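Long-range contacts in D-galactonate dehydratase family member SEN1436 (Salmonella enterica subsp. enterica serovar Enteritidis, PDB 3TW9), which dehydrates D-gluconate to 2-dehydro-3-deoxy-D-gluconate with low activity in vitro, using one magnesium ion per subunit, and probably plays no significant part in D-gluconate breakdown in vivo: residues 221-232 and 245-253; 255-265 and 284-294. All blocks are in the same frame, centred on the assembly; numbering follows the deposited sequence.

Contact 1 of 2, residues 221-232 and 245-253; sequences PDAYAKSVPRLF and FIHDVHERV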
loop_
_atom_site.group_PDB
_atom_site.type_symbol
_atom_site.label_atom_id
_atom_site.label_comp_id
_atom_site.label_asym_id
_atom_site.label_seq_id
_atom_site.Cartn_x
_atom_site.Cartn_y
_atom_site.Cartn_z
ATOM N N PRO C 221 31.071 -17.695 -17.182
ATOM C CA PRO C 221 30.203 -16.514 -17.296
ATOM C C PRO C 221 30.506 -15.648 -18.510
ATOM O O PRO C 221 29.610 -14.986 -19.027
ATOM C CB PRO C 221 30.493 -15.734 -16.002
ATOM C CG PRO C 221 31.847 -16.201 -15.566
ATOM C CD PRO C 221 31.956 -17.626 -16.004
ATOM N N ASP C 222 31.755 -15.652 -18.961
ATOM C CA ASP C 222 32.142 -14.846 -20.114
ATOM C C ASP C 222 31.679 -15.480 -21.429
ATOM O O ASP C 222 31.159 -14.781 -22.307
ATOM C CB ASP C 222 33.636 -14.564 -20.103
ATOM C CG ASP C 222 34.042 -13.654 -18.949
ATOM O OD1 ASP C 222 33.891 -12.420 -19.067
ATOM O OD2 ASP C 222 34.508 -14.176 -17.919
ATOM N N ALA C 223 31.827 -16.800 -21.558
ATOM C CA ALA C 223 31.259 -17.524 -22.710
ATOM C C ALA C 223 29.748 -17.300 -22.779
ATOM O O ALA C 223 29.207 -17.004 -23.846
ATOM C CB ALA C 223 31.565 -19.028 -22.626
ATOM N N TYR C 224 29.098 -17.391 -21.618
ATOM C CA TYR C 224 27.647 -17.204 -21.505
ATOM C C TYR C 224 27.243 -15.831 -22.032
ATOM O O TYR C 224 26.340 -15.711 -22.880
ATOM C CB TYR C 224 27.199 -17.404 -20.042
ATOM C CG TYR C 224 25.910 -16.676 -19.696
ATOM C CD1 TYR C 224 24.667 -17.128 -20.167
ATOM C CD2 TYR C 224 25.941 -15.500 -18.924
ATOM C CE1 TYR C 224 23.492 -16.439 -19.872
ATOM C CE2 TYR C 224 24.777 -14.803 -18.633
ATOM C CZ TYR C 224 23.554 -15.269 -19.114
ATOM O OH TYR C 224 22.390 -14.582 -18.807
ATOM N N ALA C 225 27.915 -14.793 -21.534
ATOM C CA ALA C 225 27.493 -13.422 -21.798
ATOM C C ALA C 225 27.699 -13.045 -23.268
ATOM O O ALA C 225 26.930 -12.255 -23.831
ATOM C CB ALA C 225 28.247 -12.478 -20.917
ATOM N N LYS C 226 28.737 -13.617 -23.878
ATOM C CA LYS C 226 29.031 -13.371 -25.288
ATOM C C LYS C 226 28.086 -14.143 -26.202
ATOM O O LYS C 226 27.941 -13.790 -27.378
ATOM C CB LYS C 226 30.494 -13.699 -25.608
ATOM C CG LYS C 226 31.520 -12.779 -24.951
ATOM C CD LYS C 226 32.936 -13.149 -25.377
ATOM C CE LYS C 226 33.981 -12.315 -24.659
ATOM N NZ LYS C 226 34.198 -12.826 -23.292
ATOM N N SER C 227 27.427 -15.167 -25.652
ATOM C CA SER C 227 26.537 -16.031 -26.434
ATOM C C SER C 227 25.057 -15.673 -26.400
ATOM O O SER C 227 24.314 -16.034 -27.314
ATOM C CB SER C 227 26.727 -17.488 -26.020
ATOM O OG SER C 227 28.095 -17.828 -26.169
ATOM N N VAL C 228 24.625 -14.985 -25.347
ATOM C CA VAL C 228 23.217 -14.599 -25.233
ATOM C C VAL C 228 22.697 -13.739 -26.407
ATOM O O VAL C 228 21.616 -14.024 -26.900
ATOM C CB VAL C 228 22.867 -13.996 -23.817
ATOM C CG1 VAL C 228 21.386 -13.524 -23.721
ATOM C CG2 VAL C 228 23.115 -15.018 -22.779
ATOM N N PRO C 229 23.450 -12.697 -26.854
ATOM C CA PRO C 229 22.866 -11.923 -27.939
ATOM C C PRO C 229 22.652 -12.745 -29.218
ATOM O O PRO C 229 21.671 -12.509 -29.926
ATOM C CB PRO C 229 23.896 -10.814 -28.183
ATOM C CG PRO C 229 24.562 -10.636 -26.834
ATOM C CD PRO C 229 24.656 -12.033 -26.301
ATOM N N ARG C 230 23.544 -13.703 -29.478
ATOM C CA ARG C 230 23.426 -14.581 -30.648
ATOM C C ARG C 230 22.181 -15.470 -30.591
ATOM O O ARG C 230 21.473 -15.609 -31.602
ATOM C CB ARG C 230 24.697 -15.422 -30.844
ATOM C CG ARG C 230 25.969 -14.581 -30.980
ATOM C CD ARG C 230 26.977 -15.218 -31.924
ATOM N NE ARG C 230 27.587 -16.424 -31.368
ATOM C CZ ARG C 230 28.798 -16.472 -30.819
ATOM N NH1 ARG C 230 29.546 -15.376 -30.745
ATOM N NH2 ARG C 230 29.262 -17.622 -30.345
ATOM N N LEU C 231 21.902 -16.030 -29.409
ATOM C CA LEU C 231 20.668 -16.775 -29.141
ATOM C C LEU C 231 19.423 -15.943 -29.481
ATOM O O LEU C 231 18.546 -16.404 -30.204
ATOM C CB LEU C 231 20.620 -17.266 -27.677
ATOM C CG LEU C 231 19.289 -17.823 -27.165
ATOM C CD1 LEU C 231 18.929 -19.168 -27.830
ATOM C CD2 LEU C 231 19.285 -17.937 -25.643
ATOM N N PHE C 232 19.369 -14.701 -29.000
ATOM C CA PHE C 232 18.227 -13.842 -29.282
ATOM C C PHE C 232 18.143 -13.321 -30.708
ATOM O O PHE C 232 17.031 -13.151 -31.228
ATOM C CB PHE C 232 18.112 -12.720 -28.228
ATOM C CG PHE C 232 17.546 -13.228 -26.950
ATOM C CD1 PHE C 232 16.182 -13.581 -26.872
ATOM C CD2 PHE C 232 18.359 -13.452 -25.847
ATOM C CE1 PHE C 232 15.638 -14.135 -25.708
ATOM C CE2 PHE C 232 17.820 -14.002 -24.663
ATOM C CZ PHE C 232 16.446 -14.342 -24.591
ATOM N N PHE C 245 9.652 -12.251 -24.835
ATOM C CA PHE C 245 10.799 -13.017 -24.334
ATOM C C PHE C 245 11.287 -12.485 -23.001
ATOM O O PHE C 245 11.401 -11.271 -22.817
ATOM C CB PHE C 245 11.987 -12.912 -25.291
ATOM C CG PHE C 245 11.830 -13.670 -26.581
ATOM C CD1 PHE C 245 10.928 -14.735 -26.689
ATOM C CD2 PHE C 245 12.641 -13.361 -27.667
ATOM C CE1 PHE C 245 10.812 -15.444 -27.876
ATOM C CE2 PHE C 245 12.526 -14.070 -28.874
ATOM C CZ PHE C 245 11.603 -15.120 -28.958
ATOM N N ILE C 246 11.526 -13.411 -22.082
ATOM C CA ILE C 246 12.210 -13.133 -20.818
ATOM C C ILE C 246 13.536 -13.881 -20.775
ATOM O O ILE C 246 13.632 -15.019 -21.219
ATOM C CB ILE C 246 11.296 -13.517 -19.635
ATOM C CG1 ILE C 246 10.256 -12.412 -19.463
ATOM C CG2 ILE C 246 12.094 -13.800 -18.313
ATOM C CD1 ILE C 246 9.104 -12.826 -18.748
ATOM N N HIS C 247 14.575 -13.229 -20.264
ATOM C CA HIS C 247 15.836 -13.907 -20.058
ATOM C C HIS C 247 16.298 -13.655 -18.643
ATOM O O HIS C 247 16.311 -12.511 -18.196
ATOM C CB HIS C 247 16.923 -13.449 -21.050
ATOM C CG HIS C 247 18.215 -14.183 -20.864
ATOM N ND1 HIS C 247 18.358 -15.511 -21.209
ATOM C CD2 HIS C 247 19.381 -13.816 -20.280
ATOM C CE1 HIS C 247 19.581 -15.916 -20.904
ATOM N NE2 HIS C 247 20.219 -14.909 -20.328
ATOM N N ASP C 248 16.711 -14.719 -17.972
ATOM C CA ASP C 248 17.187 -14.640 -16.590
ATOM C C ASP C 248 18.711 -14.746 -16.535
ATOM O O ASP C 248 19.302 -15.796 -16.800
ATOM C CB ASP C 248 16.515 -15.792 -15.792
ATOM C CG ASP C 248 16.660 -15.657 -14.291
ATOM O OD1 ASP C 248 17.272 -14.679 -13.825
ATOM O OD2 ASP C 248 16.134 -16.537 -13.562
ATOM N N VAL C 249 19.362 -13.649 -16.162
ATOM C CA VAL C 249 20.814 -13.652 -15.896
ATOM C C VAL C 249 21.158 -14.447 -14.611
ATOM O O VAL C 249 22.233 -15.036 -14.522
ATOM C CB VAL C 249 21.329 -12.198 -15.778
ATOM C CG1 VAL C 249 22.827 -12.149 -15.504
ATOM C CG2 VAL C 249 21.009 -11.434 -17.053
ATOM N N HIS C 250 20.249 -14.411 -13.629
ATOM C CA HIS C 250 20.323 -15.198 -12.390
ATOM C C HIS C 250 21.638 -14.978 -11.686
ATOM O O HIS C 250 22.290 -15.936 -11.291
ATOM C CB HIS C 250 20.130 -16.700 -12.696
ATOM C CG HIS C 250 19.475 -17.479 -11.599
ATOM N ND1 HIS C 250 20.177 -18.022 -10.546
ATOM C CD2 HIS C 250 18.176 -17.804 -11.390
ATOM C CE1 HIS C 250 19.339 -18.649 -9.737
ATOM N NE2 HIS C 250 18.119 -18.535 -10.228
ATOM N N GLU C 251 22.051 -13.707 -11.595
ATOM C CA GLU C 251 23.243 -13.292 -10.851
ATOM C C GLU C 251 24.566 -13.957 -11.284
ATOM O O GLU C 251 25.527 -14.001 -10.501
ATOM C CB GLU C 251 22.997 -13.383 -9.306
ATOM C CG GLU C 251 22.816 -14.809 -8.676
ATOM C CD GLU C 251 22.794 -14.837 -7.153
ATOM O OE1 GLU C 251 22.736 -15.935 -6.535
ATOM O OE2 GLU C 251 22.808 -13.762 -6.545
ATOM N N ARG C 252 24.633 -14.427 -12.532
ATOM C CA ARG C 252 25.760 -15.284 -12.956
ATOM C C ARG C 252 27.007 -14.556 -13.487
ATOM O O ARG C 252 28.048 -15.188 -13.694
ATOM C CB ARG C 252 25.275 -16.346 -13.962
ATOM C CG ARG C 252 24.411 -17.433 -13.305
ATOM C CD ARG C 252 23.811 -18.379 -14.345
ATOM N NE ARG C 252 22.857 -17.735 -15.257
ATOM C CZ ARG C 252 22.553 -18.186 -16.478
ATOM N NH1 ARG C 252 23.147 -19.281 -16.951
ATOM N NH2 ARG C 252 21.671 -17.535 -17.241
ATOM N N VAL C 253 26.924 -13.235 -13.683
ATOM C CA VAL C 253 28.042 -12.491 -14.290
ATOM C C VAL C 253 28.406 -11.271 -13.446
ATOM O O VAL C 253 27.639 -10.908 -12.558
ATOM C CB VAL C 253 27.754 -12.022 -15.745
ATOM C CG1 VAL C 253 27.513 -13.222 -16.690
ATOM C CG2 VAL C 253 26.575 -11.037 -15.812
#

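Contact 2 of 2, residues 255-265 and 284-294; sequences PVTAINLAKTL and WLKMLRQQSST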
loop_
_atom_site.group_PDB
_atom_site.type_symbol
_atom_site.label_atom_id
_atom_site.label_comp_id
_atom_site.label_asym_id
_atom_site.label_seq_id
_atom_site.Cartn_x
_atom_site.Cartn_y
_atom_site.Cartn_z
ATOM N N PRO C 255 28.907 -7.329 -12.519
ATOM C CA PRO C 255 27.946 -6.288 -12.856
ATOM C C PRO C 255 28.160 -5.597 -14.193
ATOM O O PRO C 255 27.195 -5.438 -14.936
ATOM C CB PRO C 255 28.076 -5.321 -11.696
ATOM C CG PRO C 255 28.421 -6.206 -10.532
ATOM C CD PRO C 255 29.392 -7.216 -11.125
ATOM N N VAL C 256 29.398 -5.205 -14.530
ATOM C CA VAL C 256 29.589 -4.491 -15.791
ATOM C C VAL C 256 29.311 -5.418 -16.999
ATOM O O VAL C 256 28.833 -4.964 -18.035
ATOM C CB VAL C 256 30.977 -3.796 -15.880
ATOM C CG1 VAL C 256 32.099 -4.806 -16.066
ATOM C CG2 VAL C 256 30.989 -2.748 -17.014
ATOM N N THR C 257 29.574 -6.716 -16.830
ATOM C CA THR C 257 29.153 -7.709 -17.834
ATOM C C THR C 257 27.627 -7.673 -18.046
ATOM O O THR C 257 27.157 -7.671 -19.191
ATOM C CB THR C 257 29.635 -9.099 -17.457
ATOM O OG1 THR C 257 31.068 -9.068 -17.329
ATOM C CG2 THR C 257 29.244 -10.132 -18.521
ATOM N N ALA C 258 26.873 -7.633 -16.950
ATOM C CA ALA C 258 25.400 -7.556 -17.024
ATOM C C ALA C 258 24.915 -6.261 -17.659
ATOM O O ALA C 258 23.924 -6.254 -18.425
ATOM C CB ALA C 258 24.794 -7.752 -15.674
ATOM N N ILE C 259 25.597 -5.166 -17.340
ATOM C CA ILE C 259 25.292 -3.856 -17.945
ATOM C C ILE C 259 25.521 -3.881 -19.460
ATOM O O ILE C 259 24.649 -3.474 -20.233
ATOM C CB ILE C 259 26.116 -2.701 -17.289
ATOM C CG1 ILE C 259 25.714 -2.583 -15.814
ATOM C CG2 ILE C 259 25.948 -1.343 -18.070
ATOM C CD1 ILE C 259 26.529 -1.552 -14.968
ATOM N N ASN C 260 26.674 -4.414 -19.881
ATOM C CA ASN C 260 26.927 -4.559 -21.295
ATOM C C ASN C 260 25.908 -5.475 -21.995
ATOM O O ASN C 260 25.481 -5.189 -23.117
ATOM C CB ASN C 260 28.347 -5.057 -21.528
ATOM C CG ASN C 260 28.793 -4.850 -22.926
ATOM O OD1 ASN C 260 29.079 -3.725 -23.348
ATOM N ND2 ASN C 260 28.853 -5.938 -23.679
ATOM N N LEU C 261 25.480 -6.523 -21.308
ATOM C CA LEU C 261 24.528 -7.468 -21.857
ATOM C C LEU C 261 23.139 -6.828 -22.026
ATOM O O LEU C 261 22.498 -6.975 -23.073
ATOM C CB LEU C 261 24.442 -8.701 -20.964
ATOM C CG LEU C 261 23.528 -9.833 -21.427
ATOM C CD1 LEU C 261 23.972 -10.429 -22.778
ATOM C CD2 LEU C 261 23.485 -10.903 -20.351
ATOM N N ALA C 262 22.700 -6.093 -21.013
ATOM C CA ALA C 262 21.470 -5.286 -21.116
ATOM C C ALA C 262 21.481 -4.383 -22.360
ATOM O O ALA C 262 20.517 -4.329 -23.128
ATOM C CB ALA C 262 21.276 -4.444 -19.836
ATOM N N LYS C 263 22.584 -3.695 -22.564
ATOM C CA LYS C 263 22.736 -2.837 -23.745
ATOM C C LYS C 263 22.692 -3.617 -25.062
ATOM O O LYS C 263 22.004 -3.204 -26.001
ATOM C CB LYS C 263 24.012 -1.992 -23.660
ATOM C CG LYS C 263 23.973 -0.971 -22.486
ATOM C CD LYS C 263 25.347 -0.291 -22.281
ATOM C CE LYS C 263 25.717 0.656 -23.423
ATOM N NZ LYS C 263 26.964 1.430 -23.132
ATOM N N THR C 264 23.391 -4.744 -25.112
ATOM C CA THR C 264 23.424 -5.558 -26.346
ATOM C C THR C 264 22.072 -6.192 -26.695
ATOM O O THR C 264 21.805 -6.472 -27.865
ATOM C CB THR C 264 24.517 -6.652 -26.297
ATOM O OG1 THR C 264 24.283 -7.543 -25.203
ATOM C CG2 THR C 264 25.882 -6.015 -26.138
ATOM N N LEU C 265 21.226 -6.387 -25.682
ATOM C CA LEU C 265 19.905 -7.028 -25.849
ATOM C C LEU C 265 18.770 -6.052 -26.094
ATOM O O LEU C 265 17.643 -6.480 -26.337
ATOM C CB LEU C 265 19.574 -7.905 -24.649
ATOM C CG LEU C 265 20.481 -9.128 -24.399
ATOM C CD1 LEU C 265 20.053 -9.862 -23.170
ATOM C CD2 LEU C 265 20.496 -10.088 -25.605
ATOM N N TRP C 284 24.943 -1.456 -8.061
ATOM C CA TRP C 284 25.419 -1.338 -9.425
ATOM C C TRP C 284 24.315 -0.929 -10.388
ATOM O O TRP C 284 24.614 -0.537 -11.503
ATOM C CB TRP C 284 26.067 -2.661 -9.896
ATOM C CG TRP C 284 27.463 -2.854 -9.414
ATOM C CD1 TRP C 284 27.854 -3.457 -8.241
ATOM C CD2 TRP C 284 28.669 -2.448 -10.088
ATOM N NE1 TRP C 284 29.244 -3.438 -8.156
ATOM C CE2 TRP C 284 29.754 -2.837 -9.282
ATOM C CE3 TRP C 284 28.926 -1.797 -11.322
ATOM C CZ2 TRP C 284 31.098 -2.628 -9.669
ATOM C CZ3 TRP C 284 30.244 -1.561 -11.702
ATOM C CH2 TRP C 284 31.328 -1.972 -10.866
ATOM N N LEU C 285 23.056 -1.022 -9.948
ATOM C CA LEU C 285 21.927 -0.749 -10.824
ATOM C C LEU C 285 21.821 0.717 -11.239
ATOM O O LEU C 285 21.315 0.986 -12.323
ATOM C CB LEU C 285 20.602 -1.286 -10.251
ATOM C CG LEU C 285 20.551 -2.839 -10.286
ATOM C CD1 LEU C 285 19.390 -3.381 -9.419
ATOM C CD2 LEU C 285 20.400 -3.230 -11.750
ATOM N N LYS C 286 22.340 1.647 -10.422
ATOM C CA LYS C 286 22.353 3.069 -10.832
ATOM C C LYS C 286 23.124 3.240 -12.143
ATOM O O LYS C 286 22.627 3.864 -13.103
ATOM C CB LYS C 286 22.919 3.947 -9.697
ATOM C CG LYS C 286 23.107 5.429 -10.068
ATOM C CD LYS C 286 23.758 6.179 -8.905
ATOM C CE LYS C 286 24.146 7.588 -9.279
ATOM N NZ LYS C 286 22.993 8.490 -9.073
ATOM N N MET C 287 24.313 2.640 -12.224
ATOM C CA MET C 287 25.111 2.713 -13.440
ATOM C C MET C 287 24.377 2.034 -14.597
ATOM O O MET C 287 24.324 2.577 -15.697
ATOM C CB MET C 287 26.472 2.035 -13.243
ATOM C CG MET C 287 27.297 2.010 -14.489
ATOM S SD MET C 287 28.849 1.116 -14.267
ATOM C CE MET C 287 29.517 1.199 -15.943
ATOM N N LEU C 288 23.852 0.829 -14.355
ATOM C CA LEU C 288 23.066 0.135 -15.384
ATOM C C LEU C 288 22.001 1.061 -15.983
ATOM O O LEU C 288 21.821 1.121 -17.216
ATOM C CB LEU C 288 22.413 -1.163 -14.839
ATOM C CG LEU C 288 21.769 -2.069 -15.926
ATOM C CD1 LEU C 288 21.877 -3.540 -15.528
ATOM C CD2 LEU C 288 20.282 -1.735 -16.234
ATOM N N ARG C 289 21.304 1.794 -15.122
ATOM C CA ARG C 289 20.147 2.605 -15.569
ATOM C C ARG C 289 20.489 3.970 -16.194
ATOM O O ARG C 289 19.617 4.641 -16.757
ATOM C CB ARG C 289 19.118 2.733 -14.434
ATOM C CG ARG C 289 18.608 1.400 -13.909
ATOM C CD ARG C 289 17.605 0.774 -14.849
ATOM N NE ARG C 289 16.268 1.240 -14.559
ATOM C CZ ARG C 289 15.166 0.664 -15.045
ATOM N NH1 ARG C 289 15.267 -0.307 -15.929
ATOM N NH2 ARG C 289 13.962 1.104 -14.678
ATOM N N GLN C 290 21.765 4.359 -16.105
ATOM C CA GLN C 290 22.307 5.492 -16.861
ATOM C C GLN C 290 22.539 5.139 -18.329
ATOM O O GLN C 290 22.690 6.033 -19.167
ATOM C CB GLN C 290 23.633 5.941 -16.269
ATOM C CG GLN C 290 23.492 6.593 -14.919
ATOM C CD GLN C 290 24.843 6.838 -14.213
ATOM O OE1 GLN C 290 25.893 6.239 -14.539
ATOM N NE2 GLN C 290 24.810 7.713 -13.222
ATOM N N GLN C 291 22.583 3.846 -18.628
ATOM C CA GLN C 291 23.020 3.395 -19.936
ATOM C C GLN C 291 22.015 2.561 -20.733
ATOM O O GLN C 291 21.961 2.701 -21.944
ATOM C CB GLN C 291 24.334 2.640 -19.826
ATOM C CG GLN C 291 25.460 3.506 -19.296
ATOM C CD GLN C 291 26.814 2.851 -19.422
ATOM O OE1 GLN C 291 27.060 2.085 -20.365
ATOM N NE2 GLN C 291 27.706 3.130 -18.453
ATOM N N SER C 292 21.273 1.668 -20.074
ATOM C CA SER C 292 20.390 0.742 -20.796
ATOM C C SER C 292 18.895 0.967 -20.562
ATOM O O SER C 292 18.468 1.384 -19.484
ATOM C CB SER C 292 20.753 -0.730 -20.492
ATOM O OG SER C 292 19.946 -1.639 -21.277
ATOM N N SER C 293 18.118 0.659 -21.593
ATOM C CA SER C 293 16.671 0.802 -21.580
ATOM C C SER C 293 16.008 -0.555 -21.750
ATOM O O SER C 293 14.802 -0.612 -21.935
ATOM C CB SER C 293 16.204 1.731 -22.699
ATOM O OG SER C 293 16.724 1.316 -23.940
ATOM N N THR C 294 16.793 -1.628 -21.685
ATOM C CA THR C 294 16.201 -2.993 -21.587
ATOM C C THR C 294 15.454 -3.094 -20.256
ATOM O O THR C 294 16.037 -2.751 -19.236
ATOM C CB THR C 294 17.301 -4.063 -21.654
ATOM O OG1 THR C 294 17.856 -4.059 -22.980
ATOM C CG2 THR C 294 16.753 -5.432 -21.320
HETATM O O HOH W 1 15.541 -5.906 -24.664
#

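Contact 1 of 2, residues 221-232 and 245-253
Just behind the magnesium site, Y224 on helix 221-232 meets H247 on strand 245-248, one residue before the metal ligand D248. Y224 OH and H247 NE2 lie 2.7 Å apart in a hydrogen bond whose donor may be either group. The two rings meet rim to rim, their planes 20° apart. H247 is held at both nitrogens, since ND1 bonds to the backbone O of C178, which fixes the turn of the imidazole. V228 lies over one face of the H247 ring, with CG1 4.0 Å from the ring centroid in a CH-pi contact.

The helix runs antiparallel to the strand, as expected of a helix returning across the outside of the (beta/alpha)-barrel of the enolase superfamily. Its CG anti to the backbone N (chi1 -178°), H247 extends toward the helix, while D248 leaves on the other side. Farther along, the edge of the F232 ring reaches F245, with CD1 3.6 Å from F245 CD2, in an aromatic cluster with Y224 and H247.

Past the strand, a type I' turn from V249 to R252 brings the R252 guanidinium over one face of Y224, CZ 4.3 Å from the ring centroid in a cation-pi contact. R252 NE bonds to V249 O, and NH2 to D248 O at 3.0 Å, tying the arginine back to its own turn. At the ring edge, V253 CG1 sits 3.6 Å from Y224 CD2.

Contact 2 of 2, residues 255-265 and 284-294
With CG1 anti to its carbonyl carbon (chi1 -63°) and CD1 extended beyond it, I259 reaches from helix 255-265 to helix 285-291, where M287, its CG anti to the backbone N (chi1 177°), lays an extended chain nearly perpendicular to it. I259 CD1 comes 3.6 Å from M287 SD, while I259 CG1 packs 3.7 Å from L288 CB, the isoleucine and leucine side chains running alongside one another head to tail. Helices 255-265 and 285-291 are neighbouring outer helices of the enolase-type (beta/alpha)-barrel, running nearly parallel with a crossing angle of -23°; on the inner side, A262 and L265 rest on L273 of strand 272-274 and L288 on I296 of strand 296-298.

At the N-terminal end of the pair, the P255 ring covers one face of the W284 indole. P255 CG stands 3.5 Å from the centroid of the five-membered ring, almost on its normal, in a CH-pi contact, and P255 CB lies over the same face near W284 CD2, 3.3 Å away.

Polar groups take over toward the C-terminal ends. On the solvent-facing side, K263, bent at chi3, turns its ammonium to Q291, and NZ donates to OE1 over 2.8 Å. Deeper in, S292 OG accepts from T294 N in an ST turn, and its other polar partner is the E266 carboxylate. T294 OG1 donates to the backbone O of A262 at 2.7 Å, tilted from the carbonyl plane, and a water held by L265 O makes a weak 3.4 Å bond to the same T294 OG1.

In the fold
After the N-terminal domain and the first barrel strands, the chain forms helix 221-239, then turns back into strand 244-248, so contact 1 closes a short helix-to-strand loop, with 12 residues, mostly the rest of the helix, between its segments. Only T254 separates its end from helix 255-265, which opens contact 2; strand 272-274 lies within the 18 residues that contact 2 bridges. The two contacts stand in series, neither nesting nor crossing, with centres about 13 Å apart. Helix 255-265 joins them: A225 CB meets T257 CG2 at 3.5 Å, and V253 CG2 lies 3.6 Å from A258 N. Together they tie three successive outer helices of the barrel to one another and to the strand carrying D248.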